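Local coordinates for protein cytochrome C' (Rhodopseudomonas palustris, PDB 1MQV) that carries a covalently attached, high-spin heme c without a sixth ligand and probably transfers electrons, although its exact function is not known, at residues 6-11 and 53-58; 30-35 and 94-99; 69-74 and 118-123; 83-88 and 107-112. The protein carries 3 engineered substitutions. One frame throughout, in Å; residues are numbered along the deposited sequence.

The four contacts are spread along a four-helix bundle of helices 4-27, 34-50, 75-95 and 99-120. Contacts 1 and 3 touch at the heme end, their centres about 14 Å apart. Contact 2 lies on the other side of the chain's centre, about 31 Å and 33 Å from these two, centre to centre. Contact 4 falls between, its centre about 17 Å from that of contact 2, with which it shares helix 75-95, and about 18 Å from that of contact 3, with which it shares helix 99-120. Along the chain contact 1 closes before contacts 3 and 4 open, contact 4 nests inside contact 3, and contact 2's segments alternate with all the others. Contacts 1, 3 and 4 touch the heme.

Contact 1. Residues 6-11 and 53-58; sequences AQRKAI and ALFPAD. With HEC (heme c), chain C.
At the heme-propionate site of this four-helix-bundle cytochrome, helix 4-27 meets the long loop that precedes helix 75-95, and Arg8, an experimentally identified heme-binding residue, carries most of the contact together with Leu54 and makes its polar bonds. Its CG sits in the crowded position between backbone N and carbonyl carbon (chi1 72°), and from there the chain runs extended to NE. This sends the guanidinium between the heme and the loop. Arg8 NE donates a nearly straight bond to propionate oxygen HEC O2D (2.9 Å), with only a weak second one from NH2. Arg8 NH1 turns the other way and reaches Leu54 O at 3.0 Å, on a carbonyl lone pair and at 163° at the hydrogen. Ser59 and Thr65 also bond to the guanidinium, so its rotation is well fixed. Phe55 lies over one face of it, the two planes only 13° apart, while Arg8 CD makes a CH-pi contact 3.9 Å from the Phe55 ring centroid. Phe55 CE2 also comes within 3.6 Å of heme methyl HEC CMD. Beside this polar cluster Leu54 divides its branches: CD2 meets Gln7 NE2 at 3.5 Å, and CD1 touches Ile11 CD1 at 3.6 Å.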
# COMPACT_ATOMS: atom_id res chain seq x y z
N ALA A 6 11.39 -11.57 2.37
CA ALA A 6 10.22 -12.42 2.36
C ALA A 6 9.12 -11.79 3.19
O ALA A 6 7.94 -11.86 2.83
CB ALA A 6 10.57 -13.81 2.90
N GLN A 7 9.48 -11.14 4.29
CA GLN A 7 8.47 -10.53 5.14
C GLN A 7 7.73 -9.43 4.44
O GLN A 7 6.49 -9.37 4.48
CB GLN A 7 9.09 -9.89 6.37
CG GLN A 7 9.41 -10.82 7.50
CD GLN A 7 10.17 -10.09 8.59
OE1 GLN A 7 11.34 -10.36 8.82
NE2 GLN A 7 9.51 -9.15 9.25
N ARG A 8 8.49 -8.55 3.82
CA ARG A 8 7.87 -7.38 3.16
C ARG A 8 7.06 -7.78 1.94
O ARG A 8 6.01 -7.19 1.68
CB ARG A 8 8.93 -6.30 2.81
CG ARG A 8 9.87 -6.67 1.66
CD ARG A 8 11.19 -5.94 1.82
NE ARG A 8 11.98 -5.94 0.59
CZ ARG A 8 13.26 -5.56 0.53
NH1 ARG A 8 13.90 -5.16 1.63
NH2 ARG A 8 13.91 -5.57 -0.63
N LYS A 9 7.49 -8.80 1.20
CA LYS A 9 6.71 -9.21 0.05
C LYS A 9 5.37 -9.81 0.49
O LYS A 9 4.36 -9.67 -0.22
CB LYS A 9 7.50 -10.24 -0.79
CG LYS A 9 8.53 -9.63 -1.78
CD LYS A 9 9.28 -10.82 -2.43
CE LYS A 9 9.64 -10.59 -3.87
NZ LYS A 9 10.26 -11.84 -4.38
N ALA A 10 5.36 -10.46 1.65
CA ALA A 10 4.14 -11.06 2.17
C ALA A 10 3.16 -9.95 2.56
O ALA A 10 1.95 -10.04 2.29
CB ALA A 10 4.44 -11.94 3.38
N ILE A 11 3.67 -8.91 3.18
CA ILE A 11 2.82 -7.79 3.59
C ILE A 11 2.31 -7.03 2.35
O ILE A 11 1.15 -6.63 2.30
CB ILE A 11 3.58 -6.82 4.51
CG1 ILE A 11 3.80 -7.46 5.89
CG2 ILE A 11 2.80 -5.47 4.63
CD1 ILE A 11 4.93 -6.77 6.68
N ALA A 53 10.06 -0.45 8.40
CA ALA A 53 11.10 -1.15 9.13
C ALA A 53 11.67 -2.36 8.37
O ALA A 53 12.56 -3.04 8.88
CB ALA A 53 10.56 -1.58 10.48
N LEU A 54 11.22 -2.59 7.15
CA LEU A 54 11.68 -3.77 6.39
C LEU A 54 12.53 -3.60 5.12
O LEU A 54 12.58 -4.51 4.27
CB LEU A 54 10.45 -4.62 6.06
CG LEU A 54 9.59 -5.03 7.22
CD1 LEU A 54 8.36 -5.79 6.66
CD2 LEU A 54 10.38 -5.96 8.14
N PHE A 55 13.15 -2.43 4.95
CA PHE A 55 13.99 -2.19 3.79
C PHE A 55 15.41 -1.77 4.21
O PHE A 55 15.83 -0.64 4.00
CB PHE A 55 13.38 -1.11 2.86
CG PHE A 55 12.14 -1.59 2.12
CD1 PHE A 55 10.89 -1.58 2.76
CD2 PHE A 55 12.23 -2.09 0.82
CE1 PHE A 55 9.76 -2.08 2.11
CE2 PHE A 55 11.09 -2.59 0.16
CZ PHE A 55 9.86 -2.58 0.82
N PRO A 56 16.18 -2.69 4.80
CA PRO A 56 17.55 -2.35 5.22
C PRO A 56 18.54 -2.33 4.06
O PRO A 56 18.40 -3.10 3.12
CB PRO A 56 17.88 -3.45 6.23
CG PRO A 56 17.19 -4.68 5.61
CD PRO A 56 15.87 -4.12 5.03
N ALA A 57 19.54 -1.46 4.12
CA ALA A 57 20.53 -1.41 3.05
C ALA A 57 21.28 -2.76 2.88
O ALA A 57 21.71 -3.10 1.78
CB ALA A 57 21.52 -0.26 3.31
N ASP A 58 21.42 -3.55 3.95
CA ASP A 58 22.12 -4.83 3.80
C ASP A 58 21.29 -5.87 3.02
O ASP A 58 21.69 -7.02 2.87
CB ASP A 58 22.59 -5.41 5.15
CG ASP A 58 21.47 -5.60 6.14
OD1 ASP A 58 20.37 -6.00 5.74
OD2 ASP A 58 21.70 -5.37 7.35
FE HEC C . 3.86 -1.88 -3.56
CHA HEC C . 5.64 -4.67 -4.17
CHB HEC C . 0.96 -3.65 -3.99
CHC HEC C . 2.06 0.66 -2.22
CHD HEC C . 6.80 -0.15 -2.66
NA HEC C . 3.38 -3.83 -4.02
C1A HEC C . 4.30 -4.82 -4.22
C2A HEC C . 3.61 -6.02 -4.52
C3A HEC C . 2.24 -5.76 -4.51
C4A HEC C . 2.14 -4.36 -4.18
CMA HEC C . 1.02 -6.59 -4.78
CAA HEC C . 4.27 -7.34 -4.88
CBA HEC C . 4.53 -8.14 -3.63
CGA HEC C . 5.01 -9.56 -3.95
O1A HEC C . 4.18 -10.48 -3.87
O2A HEC C . 6.20 -9.74 -4.27
NB HEC C . 1.97 -1.57 -3.22
C1B HEC C . 0.87 -2.34 -3.57
C2B HEC C . -0.42 -1.64 -3.37
C3B HEC C . -0.11 -0.43 -2.88
C4B HEC C . 1.37 -0.40 -2.75
CMB HEC C . -1.81 -2.25 -3.73
CAB HEC C . -1.01 0.67 -2.54
CBB HEC C . -2.15 0.52 -1.73
NC HEC C . 4.33 -0.18 -2.58
C1C HEC C . 3.45 0.79 -2.11
C2C HEC C . 4.13 1.93 -1.63
C3C HEC C . 5.49 1.76 -1.75
C4C HEC C . 5.58 0.40 -2.38
CMC HEC C . 3.45 3.27 -1.20
CAC HEC C . 6.64 2.61 -1.50
CBC HEC C . 6.49 3.70 -0.52
ND HEC C . 5.85 -2.27 -3.43
C1D HEC C . 6.93 -1.47 -3.18
C2D HEC C . 8.21 -2.18 -3.44
C3D HEC C . 7.84 -3.43 -3.87
C4D HEC C . 6.38 -3.51 -3.84
CMD HEC C . 9.58 -1.60 -3.00
CAD HEC C . 8.88 -4.61 -4.19
CBD HEC C . 8.99 -5.40 -2.85
CGD HEC C . 10.12 -6.43 -2.95
O1D HEC C . 10.15 -7.08 -4.00
O2D HEC C . 10.93 -6.55 -2.01

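Contact 2. Residues 30-35 and 94-99; sequences AKWDQA and GTIKDE. Engineered in segment 30-35: Trp32 (natural residue Phe).
Trp32, an engineered residue where the natural protein has Phe, has the largest share of the contact between segments 30-35 and 94-99. Its CG is anti to the backbone N (chi1 161°), which directs the indole across to the turn ahead of helix 99-120, and chi2 of -110° lays the ring flat against that backbone. Glu99 N stands 3.7 Å above the ring plane, over its centre, and the Asp98 carbonyl carbon lies over the same face nearer the rim. A tight approach is at the six-membered ring, where Trp32 CZ2 comes within 3.3 Å of Asp98 CA. Gln34 N, from the first turn of helix 34-50, lies over the opposite face, so the indole is sandwiched between two backbones. At its edge, Trp32 CH2 meets Ile96 CG2 at 3.8 Å, the methyl branch that is itself anti to its backbone N. Glu99 is extended and lays its carboxylate alongside the base of the Trp32 side chain, Glu99 OE1 3.3 Å from Trp32 CB. Gln34 also has CG anti to N, but bends at chi2 (148°), bringing its amide alongside the Lys97 backbone. Although Gln34 NE2 is 3.3 Å from Lys97 O, the angle is too poor for a hydrogen bond. Asp33 and Asp98 are both N-caps: Asp33 OD1 bonds to Val36 N, and Asp98 OD1 bonds to Ser101 as well as capping a backbone N. Two interhelical turns, each leading into a side-chain-capped helix, thus pack together at one end of the four-helix bundle.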
# COMPACT_ATOMS: atom_id res chain seq x y z
N ALA A 30 -19.20 -6.19 -7.81
CA ALA A 30 -19.45 -6.59 -6.42
C ALA A 30 -20.22 -5.44 -5.84
O ALA A 30 -19.94 -4.30 -6.15
CB ALA A 30 -18.16 -6.82 -5.64
N LYS A 31 -21.19 -5.74 -4.99
CA LYS A 31 -22.02 -4.71 -4.37
C LYS A 31 -21.25 -4.00 -3.26
O LYS A 31 -20.37 -4.59 -2.63
CB LYS A 31 -23.27 -5.35 -3.74
CG LYS A 31 -24.07 -6.29 -4.62
CD LYS A 31 -23.25 -7.50 -5.09
CE LYS A 31 -22.51 -8.21 -3.96
NZ LYS A 31 -21.35 -9.00 -4.48
N TRP A 32 -21.57 -2.73 -3.03
CA TRP A 32 -20.97 -1.95 -1.96
C TRP A 32 -21.14 -2.70 -0.63
O TRP A 32 -22.19 -3.30 -0.38
CB TRP A 32 -21.69 -0.61 -1.86
CG TRP A 32 -21.49 0.08 -0.58
CD1 TRP A 32 -22.41 0.26 0.40
CD2 TRP A 32 -20.30 0.75 -0.15
NE1 TRP A 32 -21.88 1.01 1.41
CE2 TRP A 32 -20.58 1.32 1.10
CE3 TRP A 32 -19.02 0.92 -0.70
CZ2 TRP A 32 -19.63 2.06 1.82
CZ3 TRP A 32 -18.07 1.66 0.02
CH2 TRP A 32 -18.38 2.21 1.25
N ASP A 33 -20.10 -2.67 0.22
CA ASP A 33 -20.14 -3.33 1.52
C ASP A 33 -19.25 -2.46 2.37
O ASP A 33 -18.03 -2.51 2.20
CB ASP A 33 -19.57 -4.75 1.38
CG ASP A 33 -19.66 -5.55 2.68
OD1 ASP A 33 -19.30 -5.02 3.76
OD2 ASP A 33 -20.09 -6.72 2.60
N GLN A 34 -19.83 -1.63 3.24
CA GLN A 34 -19.01 -0.71 4.03
C GLN A 34 -17.96 -1.40 4.89
O GLN A 34 -16.82 -0.93 5.00
CB GLN A 34 -19.87 0.20 4.92
CG GLN A 34 -19.00 1.00 5.88
CD GLN A 34 -19.53 2.38 6.22
OE1 GLN A 34 -18.76 3.28 6.54
NE2 GLN A 34 -20.85 2.54 6.17
N ALA A 35 -18.32 -2.54 5.47
CA ALA A 35 -17.42 -3.29 6.32
C ALA A 35 -16.19 -3.80 5.55
O ALA A 35 -15.06 -3.75 6.06
CB ALA A 35 -18.18 -4.47 6.94
N GLY A 94 -12.54 7.51 7.49
CA GLY A 94 -13.48 8.52 7.94
C GLY A 94 -14.27 9.14 6.79
O GLY A 94 -15.44 9.49 6.95
N THR A 95 -13.66 9.25 5.61
CA THR A 95 -14.35 9.88 4.48
C THR A 95 -15.15 8.95 3.57
O THR A 95 -16.05 9.41 2.87
CB THR A 95 -13.36 10.67 3.60
OG1 THR A 95 -12.44 9.76 2.97
CG2 THR A 95 -12.58 11.66 4.47
N ILE A 96 -14.82 7.66 3.54
CA ILE A 96 -15.58 6.74 2.69
C ILE A 96 -16.67 6.02 3.49
O ILE A 96 -16.43 5.04 4.21
CB ILE A 96 -14.62 5.75 1.97
CG1 ILE A 96 -13.73 6.56 1.03
CG2 ILE A 96 -15.44 4.68 1.16
CD1 ILE A 96 -12.64 5.75 0.29
N LYS A 97 -17.90 6.49 3.33
CA LYS A 97 -19.03 5.98 4.11
C LYS A 97 -20.16 5.36 3.28
O LYS A 97 -21.12 4.80 3.84
CB LYS A 97 -19.59 7.13 4.94
CG LYS A 97 -20.32 8.16 4.06
CD LYS A 97 -20.86 9.33 4.84
CE LYS A 97 -19.77 10.35 5.08
NZ LYS A 97 -20.27 11.51 5.86
N ASP A 98 -20.07 5.50 1.96
CA ASP A 98 -21.06 4.95 1.05
C ASP A 98 -20.43 4.80 -0.31
O ASP A 98 -19.29 5.21 -0.47
CB ASP A 98 -22.29 5.86 0.97
CG ASP A 98 -21.95 7.32 0.72
OD1 ASP A 98 -20.94 7.62 0.06
OD2 ASP A 98 -22.73 8.19 1.17
N GLU A 99 -21.16 4.26 -1.29
CA GLU A 99 -20.61 4.04 -2.62
C GLU A 99 -20.21 5.30 -3.31
O GLU A 99 -19.18 5.36 -4.00
CB GLU A 99 -21.59 3.26 -3.50
CG GLU A 99 -20.96 2.94 -4.85
CD GLU A 99 -21.53 1.70 -5.47
OE1 GLU A 99 -22.20 0.93 -4.74
OE2 GLU A 99 -21.29 1.48 -6.68

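Contact 3. Residues 69-74 and 118-123; sequences PKIFED and DDFRAK. Engineered in segment 69-74: Phe72 (natural residue Trp). With HEC (heme c), chain C.
Phe120, near the end of helix 99-120, contributes the most buried surface, meeting Lys70 and Ile71 of the loop before helix 75-95. Its CG lies anti to the carbonyl carbon (chi1 -56°), swinging the ring toward that loop. Ile71 crosses it obliquely, with CG1 3.5 Å from Phe120 CD1, and its terminal CD1 runs on to within 3.6 Å of Phe120 O. Lys70 passes at about a right angle: CG approaches Phe120 CE1 at 4.0 Å, and CD lies 3.4 Å from Asp119 O. Lys70 O lies at the ring edge, in plane, while Asp119 CB covers one ring face. The Asp119 carboxylate instead forms a salt bridge with Lys77, and Phe78 adds an edge-to-face ring contact to Phe120. Where the helix ends, Arg121 points away from the loop and extends over the heme, its guanidinium face on the porphyrin and NH1 3.4 Å from HEC C1A. An alanine here would lack the guanidinium over the porphyrin and would probably leave that face less covered and its electrostatics altered. Such a helix terminus, just beyond the CXXCH motif that supplies Cys113, Cys116 and axial ligand His117, forms part of the cytochrome c' heme pocket.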
# COMPACT_ATOMS: atom_id res chain seq x y z
N PRO A 69 17.55 -0.18 -6.09
CA PRO A 69 18.56 0.42 -5.22
C PRO A 69 18.32 1.90 -4.92
O PRO A 69 18.80 2.40 -3.89
CB PRO A 69 19.87 0.19 -6.00
CG PRO A 69 19.58 -1.06 -6.78
CD PRO A 69 18.17 -0.81 -7.27
N LYS A 70 17.57 2.57 -5.79
CA LYS A 70 17.25 3.99 -5.64
C LYS A 70 16.70 4.28 -4.25
O LYS A 70 16.89 5.37 -3.70
CB LYS A 70 16.27 4.41 -6.71
CG LYS A 70 15.97 5.94 -6.73
CD LYS A 70 15.08 6.34 -7.91
CE LYS A 70 14.70 7.82 -7.87
NZ LYS A 70 15.88 8.73 -8.00
N ILE A 71 16.02 3.30 -3.68
CA ILE A 71 15.46 3.44 -2.35
C ILE A 71 16.47 3.97 -1.34
O ILE A 71 16.17 4.87 -0.55
CB ILE A 71 14.95 2.08 -1.85
CG1 ILE A 71 13.74 1.68 -2.72
CG2 ILE A 71 14.69 2.13 -0.32
CD1 ILE A 71 13.24 0.25 -2.52
N PHE A 72 17.69 3.43 -1.36
CA PHE A 72 18.68 3.85 -0.38
C PHE A 72 19.35 5.19 -0.62
O PHE A 72 20.11 5.66 0.24
CB PHE A 72 19.68 2.70 -0.19
CG PHE A 72 18.99 1.42 0.17
CD1 PHE A 72 18.38 1.29 1.41
CD2 PHE A 72 18.78 0.44 -0.78
CE1 PHE A 72 17.56 0.21 1.68
CE2 PHE A 72 17.96 -0.64 -0.52
CZ PHE A 72 17.35 -0.76 0.71
N GLU A 73 19.05 5.80 -1.75
CA GLU A 73 19.59 7.11 -2.07
C GLU A 73 18.55 8.16 -1.84
O GLU A 73 18.83 9.33 -2.02
CB GLU A 73 20.00 7.21 -3.54
CG GLU A 73 21.31 6.52 -3.89
CD GLU A 73 21.71 6.77 -5.34
OE1 GLU A 73 21.98 7.95 -5.69
OE2 GLU A 73 21.73 5.81 -6.13
N ASP A 74 17.34 7.74 -1.48
CA ASP A 74 16.25 8.67 -1.23
C ASP A 74 15.37 8.03 -0.16
O ASP A 74 14.14 8.03 -0.28
CB ASP A 74 15.44 8.86 -2.49
CG ASP A 74 15.23 10.32 -2.83
OD1 ASP A 74 15.11 11.13 -1.88
OD2 ASP A 74 15.19 10.64 -4.03
N ASP A 118 6.58 3.68 -9.41
CA ASP A 118 7.32 4.26 -10.51
C ASP A 118 8.76 4.63 -10.18
O ASP A 118 9.58 4.65 -11.09
CB ASP A 118 6.59 5.46 -11.09
CG ASP A 118 5.29 5.08 -11.79
OD1 ASP A 118 5.13 3.92 -12.22
OD2 ASP A 118 4.41 5.95 -11.92
N ASP A 119 9.08 4.91 -8.91
CA ASP A 119 10.44 5.25 -8.54
C ASP A 119 11.24 4.15 -7.87
O ASP A 119 12.47 4.09 -8.04
CB ASP A 119 10.49 6.44 -7.57
CG ASP A 119 10.24 7.81 -8.25
OD1 ASP A 119 10.64 7.97 -9.42
OD2 ASP A 119 9.67 8.73 -7.61
N PHE A 120 10.56 3.26 -7.18
CA PHE A 120 11.27 2.29 -6.33
C PHE A 120 11.01 0.80 -6.53
O PHE A 120 11.55 0.01 -5.74
CB PHE A 120 10.94 2.67 -4.89
CG PHE A 120 11.29 4.11 -4.55
CD1 PHE A 120 12.61 4.51 -4.49
CD2 PHE A 120 10.29 5.05 -4.27
CE1 PHE A 120 12.96 5.84 -4.15
CE2 PHE A 120 10.63 6.37 -3.93
CZ PHE A 120 11.97 6.77 -3.87
N ARG A 121 10.21 0.44 -7.53
CA ARG A 121 9.89 -0.96 -7.81
C ARG A 121 10.27 -1.33 -9.23
O ARG A 121 10.09 -0.56 -10.15
CB ARG A 121 8.40 -1.21 -7.60
CG ARG A 121 7.98 -2.68 -7.70
CD ARG A 121 6.45 -2.79 -7.84
NE ARG A 121 6.02 -4.16 -7.99
CZ ARG A 121 4.78 -4.58 -7.77
NH1 ARG A 121 3.86 -3.71 -7.37
NH2 ARG A 121 4.46 -5.86 -7.93
N ALA A 122 10.84 -2.51 -9.42
CA ALA A 122 11.19 -2.93 -10.77
C ALA A 122 9.92 -3.09 -11.63
O ALA A 122 8.85 -3.49 -11.14
CB ALA A 122 11.98 -4.25 -10.71
N LYS A 123 10.06 -2.78 -12.92
CA LYS A 123 8.97 -2.84 -13.91
C LYS A 123 9.02 -4.05 -14.84
O LYS A 123 7.96 -4.67 -15.05
CB LYS A 123 8.99 -1.57 -14.76
CG LYS A 123 8.86 -0.32 -13.95
CD LYS A 123 8.71 0.89 -14.84
CE LYS A 123 7.76 1.88 -14.17
NZ LYS A 123 7.57 3.12 -14.95
FE HEC C . 3.86 -1.88 -3.56
CHA HEC C . 5.64 -4.67 -4.17
CHB HEC C . 0.96 -3.65 -3.99
CHC HEC C . 2.06 0.66 -2.22
CHD HEC C . 6.80 -0.15 -2.66
NA HEC C . 3.38 -3.83 -4.02
C1A HEC C . 4.30 -4.82 -4.22
C2A HEC C . 3.61 -6.02 -4.52
C3A HEC C . 2.24 -5.76 -4.51
C4A HEC C . 2.14 -4.36 -4.18
CMA HEC C . 1.02 -6.59 -4.78
CAA HEC C . 4.27 -7.34 -4.88
CBA HEC C . 4.53 -8.14 -3.63
CGA HEC C . 5.01 -9.56 -3.95
O1A HEC C . 4.18 -10.48 -3.87
O2A HEC C . 6.20 -9.74 -4.27
NB HEC C . 1.97 -1.57 -3.22
C1B HEC C . 0.87 -2.34 -3.57
C2B HEC C . -0.42 -1.64 -3.37
C3B HEC C . -0.11 -0.43 -2.88
C4B HEC C . 1.37 -0.40 -2.75
CMB HEC C . -1.81 -2.25 -3.73
CAB HEC C . -1.01 0.67 -2.54
CBB HEC C . -2.15 0.52 -1.73
NC HEC C . 4.33 -0.18 -2.58
C1C HEC C . 3.45 0.79 -2.11
C2C HEC C . 4.13 1.93 -1.63
C3C HEC C . 5.49 1.76 -1.75
C4C HEC C . 5.58 0.40 -2.38
CMC HEC C . 3.45 3.27 -1.20
CAC HEC C . 6.64 2.61 -1.50
CBC HEC C . 6.49 3.70 -0.52
ND HEC C . 5.85 -2.27 -3.43
C1D HEC C . 6.93 -1.47 -3.18
C2D HEC C . 8.21 -2.18 -3.44
C3D HEC C . 7.84 -3.43 -3.87
C4D HEC C . 6.38 -3.51 -3.84
CMD HEC C . 9.58 -1.60 -3.00
CAD HEC C . 8.88 -4.61 -4.19
CBD HEC C . 8.99 -5.40 -2.85
CGD HEC C . 10.12 -6.43 -2.95
O1D HEC C . 10.15 -7.08 -4.00
O2D HEC C . 10.93 -6.55 -2.01

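Contact 4. Residues 83-88 and 107-112; sequences AKLAAA and GGVLGN. With HEC (heme c), chain C.
This is an antiparallel helix-helix contact inside the four-helix bundle, joining consecutive helices 75-95 and 99-120 beside the heme. The axes of the two short segments approach to 9.0 Å, with their directions 157° apart. The backbones come nearest at Ala88 and Val109, whose CA atoms are 5.3 Å apart. Leu85, its CG anti to the backbone N, splits its branches: CD1 packs on Val109 CG1 at 3.9 Å, while CD2 faces heme vinyl-derived carbon HEC CBB at the same distance. Buried Asn112 brings a polar amide into the interface. With CG anti to the carbonyl carbon (chi1 -76°), its amide folds back along its own helix, and ND2 donates to Val109 O at 3.1 Å. The donor ND2 sits above the carbonyl plane, 30° out of it and not on a lone pair; this oxygen also accepts from Asn112 N, so two donors grip it. On its other flank ND2 rests against the Ala88 methyl. An alanine at Asn112 would have no amide to reach Val109 O or the water, and would probably weaken the link from helix 99-120 to Lys84. Lys84 is extended and slides its aliphatic chain past the amide oxygen, CG lying 3.3 Å from Asn112 OD1. Beyond it one water closes the bridge, accepting from Lys84 NZ at 3.0 Å and donating to Asn112 OD1 at 2.8 Å.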
# COMPACT_ATOMS: atom_id res chain seq x y z
N ALA A 83 4.26 6.59 4.84
CA ALA A 83 3.53 7.33 5.87
C ALA A 83 2.35 8.05 5.20
O ALA A 83 1.27 8.20 5.82
CB ALA A 83 4.41 8.34 6.56
N LYS A 84 2.58 8.52 3.98
CA LYS A 84 1.51 9.20 3.22
C LYS A 84 0.37 8.22 2.94
O LYS A 84 -0.80 8.51 3.14
CB LYS A 84 2.07 9.78 1.91
CG LYS A 84 1.04 10.39 0.97
CD LYS A 84 1.70 11.20 -0.14
CE LYS A 84 0.63 11.73 -1.09
NZ LYS A 84 1.25 12.29 -2.28
N LEU A 85 0.70 7.00 2.52
CA LEU A 85 -0.34 6.05 2.25
C LEU A 85 -1.07 5.66 3.52
O LEU A 85 -2.28 5.50 3.52
CB LEU A 85 0.25 4.80 1.54
CG LEU A 85 -0.73 3.63 1.34
CD1 LEU A 85 -2.00 4.01 0.46
CD2 LEU A 85 0.12 2.52 0.66
N ALA A 86 -0.34 5.55 4.64
CA ALA A 86 -0.97 5.18 5.89
C ALA A 86 -1.95 6.26 6.28
O ALA A 86 -3.08 5.98 6.66
CB ALA A 86 0.11 4.98 7.00
N ALA A 87 -1.53 7.51 6.16
CA ALA A 87 -2.42 8.62 6.51
C ALA A 87 -3.61 8.75 5.53
O ALA A 87 -4.70 9.15 5.93
CB ALA A 87 -1.64 9.90 6.55
N ALA A 88 -3.41 8.43 4.26
CA ALA A 88 -4.51 8.49 3.29
C ALA A 88 -5.56 7.41 3.60
O ALA A 88 -6.77 7.68 3.59
CB ALA A 88 -3.96 8.32 1.84
N GLY A 107 -9.45 7.38 -5.04
CA GLY A 107 -8.27 7.73 -5.84
C GLY A 107 -7.09 8.28 -5.05
O GLY A 107 -5.93 7.98 -5.35
N GLY A 108 -7.38 9.10 -4.03
CA GLY A 108 -6.31 9.66 -3.21
C GLY A 108 -5.49 8.59 -2.50
O GLY A 108 -4.28 8.73 -2.25
N VAL A 109 -6.15 7.49 -2.17
CA VAL A 109 -5.49 6.40 -1.51
C VAL A 109 -4.64 5.60 -2.49
O VAL A 109 -3.39 5.48 -2.32
CB VAL A 109 -6.53 5.45 -0.88
CG1 VAL A 109 -5.83 4.33 -0.13
CG2 VAL A 109 -7.48 6.24 0.07
N LEU A 110 -5.31 5.06 -3.49
CA LEU A 110 -4.67 4.21 -4.49
C LEU A 110 -3.60 4.87 -5.33
O LEU A 110 -2.74 4.17 -5.89
CB LEU A 110 -5.73 3.55 -5.39
CG LEU A 110 -6.86 2.73 -4.72
CD1 LEU A 110 -7.65 2.02 -5.79
CD2 LEU A 110 -6.25 1.70 -3.74
N GLY A 111 -3.63 6.19 -5.49
CA GLY A 111 -2.59 6.81 -6.30
C GLY A 111 -1.18 6.68 -5.71
O GLY A 111 -0.18 6.77 -6.43
N ASN A 112 -1.13 6.45 -4.40
CA ASN A 112 0.13 6.31 -3.70
C ASN A 112 0.83 5.04 -4.14
O ASN A 112 2.06 4.99 -4.12
CB ASN A 112 -0.14 6.27 -2.19
CG ASN A 112 -0.47 7.61 -1.64
OD1 ASN A 112 0.39 8.51 -1.67
ND2 ASN A 112 -1.71 7.79 -1.16
FE HEC C . 3.86 -1.88 -3.56
CHA HEC C . 5.64 -4.67 -4.17
CHB HEC C . 0.96 -3.65 -3.99
CHC HEC C . 2.06 0.66 -2.22
CHD HEC C . 6.80 -0.15 -2.66
NA HEC C . 3.38 -3.83 -4.02
C1A HEC C . 4.30 -4.82 -4.22
C2A HEC C . 3.61 -6.02 -4.52
C3A HEC C . 2.24 -5.76 -4.51
C4A HEC C . 2.14 -4.36 -4.18
CMA HEC C . 1.02 -6.59 -4.78
CAA HEC C . 4.27 -7.34 -4.88
CBA HEC C . 4.53 -8.14 -3.63
CGA HEC C . 5.01 -9.56 -3.95
O1A HEC C . 4.18 -10.48 -3.87
O2A HEC C . 6.20 -9.74 -4.27
NB HEC C . 1.97 -1.57 -3.22
C1B HEC C . 0.87 -2.34 -3.57
C2B HEC C . -0.42 -1.64 -3.37
C3B HEC C . -0.11 -0.43 -2.88
C4B HEC C . 1.37 -0.40 -2.75
CMB HEC C . -1.81 -2.25 -3.73
CAB HEC C . -1.01 0.67 -2.54
CBB HEC C . -2.15 0.52 -1.73
NC HEC C . 4.33 -0.18 -2.58
C1C HEC C . 3.45 0.79 -2.11
C2C HEC C . 4.13 1.93 -1.63
C3C HEC C . 5.49 1.76 -1.75
C4C HEC C . 5.58 0.40 -2.38
CMC HEC C . 3.45 3.27 -1.20
CAC HEC C . 6.64 2.61 -1.50
CBC HEC C . 6.49 3.70 -0.52
ND HEC C . 5.85 -2.27 -3.43
C1D HEC C . 6.93 -1.47 -3.18
C2D HEC C . 8.21 -2.18 -3.44
C3D HEC C . 7.84 -3.43 -3.87
C4D HEC C . 6.38 -3.51 -3.84
CMD HEC C . 9.58 -1.60 -3.00
CAD HEC C . 8.88 -4.61 -4.19
CBD HEC C . 8.99 -5.40 -2.85
CGD HEC C . 10.12 -6.43 -2.95
O1D HEC C . 10.15 -7.08 -4.00
O2D HEC C . 10.93 -6.55 -2.01
O HOH W 1 1.88 9.69 -3.73